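Local coordinates for protein BAT-2 beta-lactamase (Bacillus atrophaeus, PDB 6W5G) that is a class D beta-lactamase that hydrolyses the four-membered ring of beta-lactam antibiotics, at residues N33-N38 against K57-I62; E174-I179 against S237-T242. All coordinates share one frame; numbering follows the deposited sequence.

In the fold
Both contacts are built on the same six-stranded antiparallel sheet. Contact 1 lays the N-terminal segment 33-38 on strand 59-63, an outermost strand; contact 2 sets helix 172-184 against strand 236-244, two strands further in, with strand 48-54 between. Their centres are about 13 Å apart. They meet where Val-34 CG1 of contact 1 comes 4.2 Å from CE2 of Tyr-238, a residue on the strand of contact 2. Contact 1 lies at the periphery, about 21 Å from the chain centre, and contact 2 about 9 Å from it. Contact 2 is tied to the active-site region, since Glu-175 hydrogen-bonds Thr-77, two residues before the carboxylated Lys-79.

Contact 1: N33-N38 against K57-I62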
loop_
_atom_site.group_PDB
_atom_site.type_symbol
_atom_site.label_atom_id
_atom_site.label_comp_id
_atom_site.label_asym_id
_atom_site.label_seq_id
_atom_site.Cartn_x
_atom_site.Cartn_y
_atom_site.Cartn_z
ATOM N N ASN A 33 14.413 -13.700 -14.033
ATOM C CA ASN A 33 15.125 -14.211 -12.865
ATOM C C ASN A 33 15.400 -13.004 -11.976
ATOM O O ASN A 33 16.291 -12.202 -12.266
ATOM C CB ASN A 33 16.424 -14.892 -13.291
ATOM C CG ASN A 33 17.208 -15.449 -12.115
ATOM O OD1 ASN A 33 16.987 -15.064 -10.965
ATOM N ND2 ASN A 33 18.145 -16.346 -12.403
ATOM N N VAL A 34 14.648 -12.880 -10.878
ATOM C CA VAL A 34 14.732 -11.653 -10.083
ATOM C C VAL A 34 16.086 -11.487 -9.400
ATOM O O VAL A 34 16.453 -10.364 -9.033
ATOM C CB VAL A 34 13.553 -11.479 -9.098
ATOM C CG1 VAL A 34 12.210 -11.545 -9.840
ATOM C CG2 VAL A 34 13.635 -12.477 -7.954
ATOM N N SER A 35 16.841 -12.575 -9.212
ATOM C CA SER A 35 18.177 -12.437 -8.637
ATOM C C SER A 35 19.119 -11.659 -9.546
ATOM O O SER A 35 20.139 -11.149 -9.072
ATOM C CB SER A 35 18.789 -13.795 -8.266
ATOM O OG SER A 35 17.818 -14.663 -7.707
ATOM N N LYS A 36 18.817 -11.565 -10.842
ATOM C CA LYS A 36 19.657 -10.849 -11.794
ATOM C C LYS A 36 19.104 -9.472 -12.148
ATOM O O LYS A 36 19.563 -8.863 -13.121
ATOM C CB LYS A 36 19.887 -11.679 -13.061
ATOM C CG LYS A 36 20.309 -13.118 -12.824
ATOM C CD LYS A 36 21.028 -13.657 -14.055
ATOM C CE LYS A 36 22.203 -14.561 -13.679
ATOM N NZ LYS A 36 21.741 -15.888 -13.183
ATOM N N LEU A 37 18.136 -8.970 -11.386
ATOM C CA LEU A 37 17.600 -7.643 -11.652
ATOM C C LEU A 37 18.666 -6.573 -11.464
ATOM O O LEU A 37 19.599 -6.719 -10.669
ATOM C CB LEU A 37 16.440 -7.334 -10.705
ATOM C CG LEU A 37 15.043 -7.314 -11.321
ATOM C CD1 LEU A 37 14.669 -8.665 -11.914
ATOM C CD2 LEU A 37 14.027 -6.842 -10.284
ATOM N N ASN A 38 18.522 -5.487 -12.220
ATOM C CA ASN A 38 19.249 -4.263 -11.933
ATOM C C ASN A 38 18.329 -3.086 -12.197
ATOM O O ASN A 38 17.745 -2.971 -13.280
ATOM C CB ASN A 38 20.533 -4.119 -12.748
ATOM C CG ASN A 38 21.409 -2.992 -12.223
ATOM O OD1 ASN A 38 21.113 -1.821 -12.441
ATOM N ND2 ASN A 38 22.483 -3.343 -11.515
ATOM N N LYS A 57 8.779 -18.707 -7.737
ATOM C CA LYS A 57 10.149 -19.174 -7.570
ATOM C C LYS A 57 10.705 -18.882 -6.189
ATOM O O LYS A 57 11.796 -19.364 -5.862
ATOM C CB LYS A 57 11.046 -18.591 -8.661
ATOM C CG LYS A 57 10.530 -18.915 -10.039
ATOM C CD LYS A 57 11.315 -18.222 -11.118
ATOM C CE LYS A 57 10.569 -18.326 -12.441
ATOM N NZ LYS A 57 11.435 -17.923 -13.578
ATOM N N ASP A 58 9.972 -18.124 -5.378
ATOM C CA ASP A 58 10.341 -17.846 -3.993
ATOM C C ASP A 58 11.734 -17.229 -3.884
ATOM O O ASP A 58 12.608 -17.720 -3.168
ATOM C CB ASP A 58 10.198 -19.084 -3.114
ATOM C CG ASP A 58 9.689 -18.753 -1.734
ATOM O OD1 ASP A 58 9.655 -17.553 -1.378
ATOM O OD2 ASP A 58 9.325 -19.693 -1.000
ATOM N N LYS A 59 11.933 -16.129 -4.606
ATOM C CA LYS A 59 13.187 -15.395 -4.608
ATOM C C LYS A 59 12.875 -13.915 -4.449
ATOM O O LYS A 59 11.892 -13.468 -4.955
ATOM C CB LYS A 59 13.915 -15.554 -5.912
ATOM C CG LYS A 59 14.320 -16.979 -6.243
ATOM C CD LYS A 59 14.750 -17.067 -7.678
ATOM C CE LYS A 59 16.094 -16.476 -7.886
ATOM N NZ LYS A 59 16.731 -17.264 -8.955
ATOM N N THR A 60 13.750 -13.198 -3.744
ATOM C CA THR A 60 13.547 -11.784 -3.472
ATOM C C THR A 60 14.767 -10.991 -3.911
ATOM O O THR A 60 15.893 -11.306 -3.513
ATOM C CB THR A 60 13.292 -11.539 -1.978
ATOM O OG1 THR A 60 12.167 -12.314 -1.543
ATOM C CG2 THR A 60 13.005 -10.072 -1.733
ATOM N N PHE A 61 14.538 -9.952 -4.715
ATOM C CA PHE A 61 15.558 -8.977 -5.071
ATOM C C PHE A 61 15.386 -7.741 -4.196
ATOM O O PHE A 61 14.262 -7.282 -3.975
ATOM C CB PHE A 61 15.400 -8.557 -6.537
ATOM C CG PHE A 61 16.246 -7.378 -6.920
ATOM C CD1 PHE A 61 17.588 -7.552 -7.231
ATOM C CD2 PHE A 61 15.708 -6.093 -6.955
ATOM C CE1 PHE A 61 18.384 -6.476 -7.577
ATOM C CE2 PHE A 61 16.501 -5.010 -7.292
ATOM C CZ PHE A 61 17.848 -5.203 -7.604
ATOM N N ILE A 62 16.499 -7.193 -3.712
ATOM C CA ILE A 62 16.485 -5.956 -2.936
ATOM C C ILE A 62 17.527 -5.000 -3.495
ATOM O O ILE A 62 18.708 -5.356 -3.607
ATOM C CB ILE A 62 16.745 -6.202 -1.441
ATOM C CG1 ILE A 62 15.722 -7.173 -0.856
ATOM C CG2 ILE A 62 16.713 -4.889 -0.674
ATOM C CD1 ILE A 62 16.086 -7.647 0.549
HETATM O O HOH W 1 19.450 -17.753 -10.066
#
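The aromatic ring of Phe-61 lies under Leu-37, the two side chains crossing obliquely. With its CG anti to the backbone N (chi1 170°), Phe-61 turns one ring face to Leu-37, whose CB stands 3.6 Å from the ring centroid and only 10° off the normal, a CH-pi contact. Leu-37 CD2 reaches down beside this point to 3.8 Å from Phe-61 CD2, so that CB and a methyl of the same leucine both rest on the aromatic carbons. At the root of the ring, Val-34 O comes within 3.3 Å of Phe-61 CB; this carbonyl also accepts from Leu-37 N, closing the turn that brings Leu-37 over the ring. Val-34 itself sends CG2 to Lys-59, 3.7 Å from its CB. The strand carrying Lys-59 and Phe-61 is an outermost strand of the main antiparallel sheet of this beta-lactamase. It starts at a G1 beta bulge, where Asp-58 and Lys-59 both face Asp-54, and Phe-61 pairs through its backbone with Leu-52, on which Val-34 and Leu-37 also rest. Further out, Lys-59 is bent at chi3 and chi4, bringing its ammonium group to Asn-33. Lys-59 NZ donates to Asn-33 OD1 at 3.0 Å from 42° above the carbonyl plane. The same oxygen accepts from the backbone, with Ser-35 N at 3.0 Å from Asn-33 OD1, which makes an Asx turn at the start of the short 3-10 segment. Two clear donors thus grip OD1 and fix the rotation of the amide. A water accepts from both Asn-33 ND2 and Lys-59 NZ, bridging the amide nitrogen to the ammonium group it lies beside.

Contact 2: E174-I179 against S237-T242; sequences EEKDFI and SYIFVT
Lys-176 NZ is gripped by one bond within the helix segment, a salt bridge of 2.8 Å to Asp-177 OD1, which it meets from 26° above the carboxylate plane. Helix 172-184 carries this pair as it lies across one face of the central antiparallel sheet of the beta-lactamase fold. The short axes of helix and strand pass 7.9 Å apart and run nearly antiparallel, at 148°. Lys-176 leaves the helix with CG anti to its backbone N, then bends at chi2 (-93°) and again at chi3, so its aliphatic root borders the strand while the charged end turns away to Asp-177. Neighbouring Glu-175 points its CB toward the strand, but its buried carboxylate is taken up elsewhere: OE2 is hydrogen-bonded to Thr-77, in the S-x-x-K motif that in this family carries the nucleophile and the carboxylated Lys-79. Glu-175 is thus probably a second-shell link from the helix to the active site. The strand offers two methyl groups to the helix. Val-241 CG2, anti to its carbonyl carbon, presses on the helix backbone at Lys-176 N, 3.5 Å away, and lies 3.7 Å from Lys-176 CB. Ile-239 sits two residues back, pointing to the same side, while Phe-240 between them faces helix 248-261 on the other side of the sheet, touching Thr-255 and Leu-259. Beside the helix, Ile-239 and Ile-179 both rest on Phe-230 of the adjacent strand. The two isoleucines cross obliquely, each with CG2 anti to its backbone N, and meet branch to branch. Ile-239 CG2 stands 3.9 Å from the helical carbonyl Lys-176 O and 3.7 Å from Ile-179 CG2.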
loop_
_atom_site.group_PDB
_atom_site.type_symbol
_atom_site.label_atom_id
_atom_site.label_comp_id
_atom_site.label_asym_id
_atom_site.label_seq_id
_atom_site.Cartn_x
_atom_site.Cartn_y
_atom_site.Cartn_z
ATOM N N GLU A 174 9.094 -4.963 5.826
ATOM C CA GLU A 174 7.892 -5.338 6.563
ATOM C C GLU A 174 6.628 -5.087 5.741
ATOM O O GLU A 174 5.669 -5.868 5.820
ATOM C CB GLU A 174 7.842 -4.588 7.894
ATOM C CG GLU A 174 8.866 -5.080 8.899
ATOM C CD GLU A 174 8.972 -4.214 10.150
ATOM O OE1 GLU A 174 8.774 -2.983 10.087
ATOM O OE2 GLU A 174 9.281 -4.776 11.219
ATOM N N GLU A 175 6.598 -4.000 4.955
ATOM C CA GLU A 175 5.479 -3.787 4.038
ATOM C C GLU A 175 5.402 -4.904 3.002
ATOM O O GLU A 175 4.308 -5.394 2.687
ATOM C CB GLU A 175 5.592 -2.421 3.351
ATOM C CG GLU A 175 5.291 -1.234 4.276
ATOM C CD GLU A 175 4.032 -0.459 3.897
ATOM O OE1 GLU A 175 3.149 -1.019 3.198
ATOM O OE2 GLU A 175 3.922 0.717 4.339
ATOM N N LYS A 176 6.556 -5.338 2.482
ATOM C CA LYS A 176 6.557 -6.441 1.526
ATOM C C LYS A 176 5.981 -7.696 2.159
ATOM O O LYS A 176 5.174 -8.398 1.537
ATOM C CB LYS A 176 7.979 -6.698 1.017
ATOM C CG LYS A 176 8.103 -7.860 0.028
ATOM C CD LYS A 176 8.454 -9.177 0.724
ATOM C CE LYS A 176 9.813 -9.130 1.377
ATOM N NZ LYS A 176 10.145 -10.432 2.043
ATOM N N ASP A 177 6.387 -7.994 3.400
ATOM C CA ASP A 177 5.862 -9.170 4.085
ATOM C C ASP A 177 4.359 -9.063 4.286
ATOM O O ASP A 177 3.631 -10.042 4.092
ATOM C CB ASP A 177 6.553 -9.359 5.437
ATOM C CG ASP A 177 7.992 -9.810 5.299
ATOM O OD1 ASP A 177 8.356 -10.369 4.240
ATOM O OD2 ASP A 177 8.755 -9.614 6.263
ATOM N N PHE A 178 3.873 -7.880 4.678
ATOM C CA PHE A 178 2.436 -7.709 4.860
ATOM C C PHE A 178 1.685 -7.919 3.546
ATOM O O PHE A 178 0.680 -8.639 3.501
ATOM C CB PHE A 178 2.128 -6.333 5.449
ATOM C CG PHE A 178 0.681 -5.968 5.357
ATOM C CD1 PHE A 178 -0.259 -6.574 6.190
ATOM C CD2 PHE A 178 0.247 -5.064 4.402
ATOM C CE1 PHE A 178 -1.608 -6.265 6.071
ATOM C CE2 PHE A 178 -1.091 -4.749 4.280
ATOM C CZ PHE A 178 -2.021 -5.345 5.115
ATOM N N ILE A 179 2.160 -7.301 2.459
ATOM C CA ILE A 179 1.486 -7.463 1.173
ATOM C C ILE A 179 1.560 -8.908 0.707
ATOM O O ILE A 179 0.597 -9.441 0.141
ATOM C CB ILE A 179 2.043 -6.479 0.123
ATOM C CG1 ILE A 179 1.769 -5.032 0.546
ATOM C CG2 ILE A 179 1.440 -6.768 -1.264
ATOM C CD1 ILE A 179 0.308 -4.688 0.647
ATOM N N SER A 237 3.447 -14.308 -10.602
ATOM C CA SER A 237 3.042 -13.167 -9.803
ATOM C C SER A 237 4.218 -12.715 -8.956
ATOM O O SER A 237 5.096 -13.511 -8.615
ATOM C CB SER A 237 1.817 -13.473 -8.939
ATOM O OG SER A 237 2.047 -14.602 -8.125
ATOM N N TYR A 238 4.225 -11.424 -8.626
ATOM C CA TYR A 238 5.349 -10.789 -7.956
ATOM C C TYR A 238 4.822 -9.756 -6.974
ATOM O O TYR A 238 3.885 -9.022 -7.288
ATOM C CB TYR A 238 6.283 -10.095 -8.967
ATOM C CG TYR A 238 6.709 -10.989 -10.120
ATOM C CD1 TYR A 238 5.870 -11.203 -11.215
ATOM C CD2 TYR A 238 7.947 -11.626 -10.110
ATOM C CE1 TYR A 238 6.248 -12.030 -12.255
ATOM C CE2 TYR A 238 8.338 -12.451 -11.157
ATOM C CZ TYR A 238 7.486 -12.648 -12.226
ATOM O OH TYR A 238 7.862 -13.474 -13.266
ATOM N N ILE A 239 5.425 -9.708 -5.787
ATOM C CA ILE A 239 5.143 -8.697 -4.768
ATOM C C ILE A 239 6.212 -7.623 -4.885
ATOM O O ILE A 239 7.392 -7.938 -5.069
ATOM C CB ILE A 239 5.199 -9.318 -3.355
ATOM C CG1 ILE A 239 4.508 -10.681 -3.305
ATOM C CG2 ILE A 239 4.661 -8.351 -2.298
ATOM C CD1 ILE A 239 3.034 -10.650 -3.654
ATOM N N PHE A 240 5.823 -6.356 -4.763
ATOM C CA PHE A 240 6.817 -5.296 -4.848
ATOM C C PHE A 240 6.583 -4.232 -3.785
ATOM O O PHE A 240 5.458 -4.012 -3.318
ATOM C CB PHE A 240 6.846 -4.639 -6.241
ATOM C CG PHE A 240 5.512 -4.103 -6.672
ATOM C CD1 PHE A 240 5.018 -2.903 -6.157
ATOM C CD2 PHE A 240 4.740 -4.807 -7.584
ATOM C CE1 PHE A 240 3.771 -2.436 -6.527
ATOM C CE2 PHE A 240 3.499 -4.335 -7.969
ATOM C CZ PHE A 240 3.021 -3.144 -7.450
ATOM N N VAL A 241 7.667 -3.563 -3.419
ATOM C CA VAL A 241 7.619 -2.364 -2.591
ATOM C C VAL A 241 8.647 -1.388 -3.136
ATOM O O VAL A 241 9.817 -1.749 -3.303
ATOM C CB VAL A 241 7.934 -2.673 -1.116
ATOM C CG1 VAL A 241 8.208 -1.380 -0.343
ATOM C CG2 VAL A 241 6.802 -3.465 -0.473
ATOM N N THR A 242 8.219 -0.159 -3.411
ATOM C CA THR A 242 9.130 0.938 -3.699
ATOM C C THR A 242 8.954 1.991 -2.618
ATOM O O THR A 242 7.821 2.313 -2.244
ATOM C CB THR A 242 8.837 1.529 -5.074
ATOM O OG1 THR A 242 9.069 0.522 -6.064
ATOM C CG2 THR A 242 9.744 2.723 -5.346
#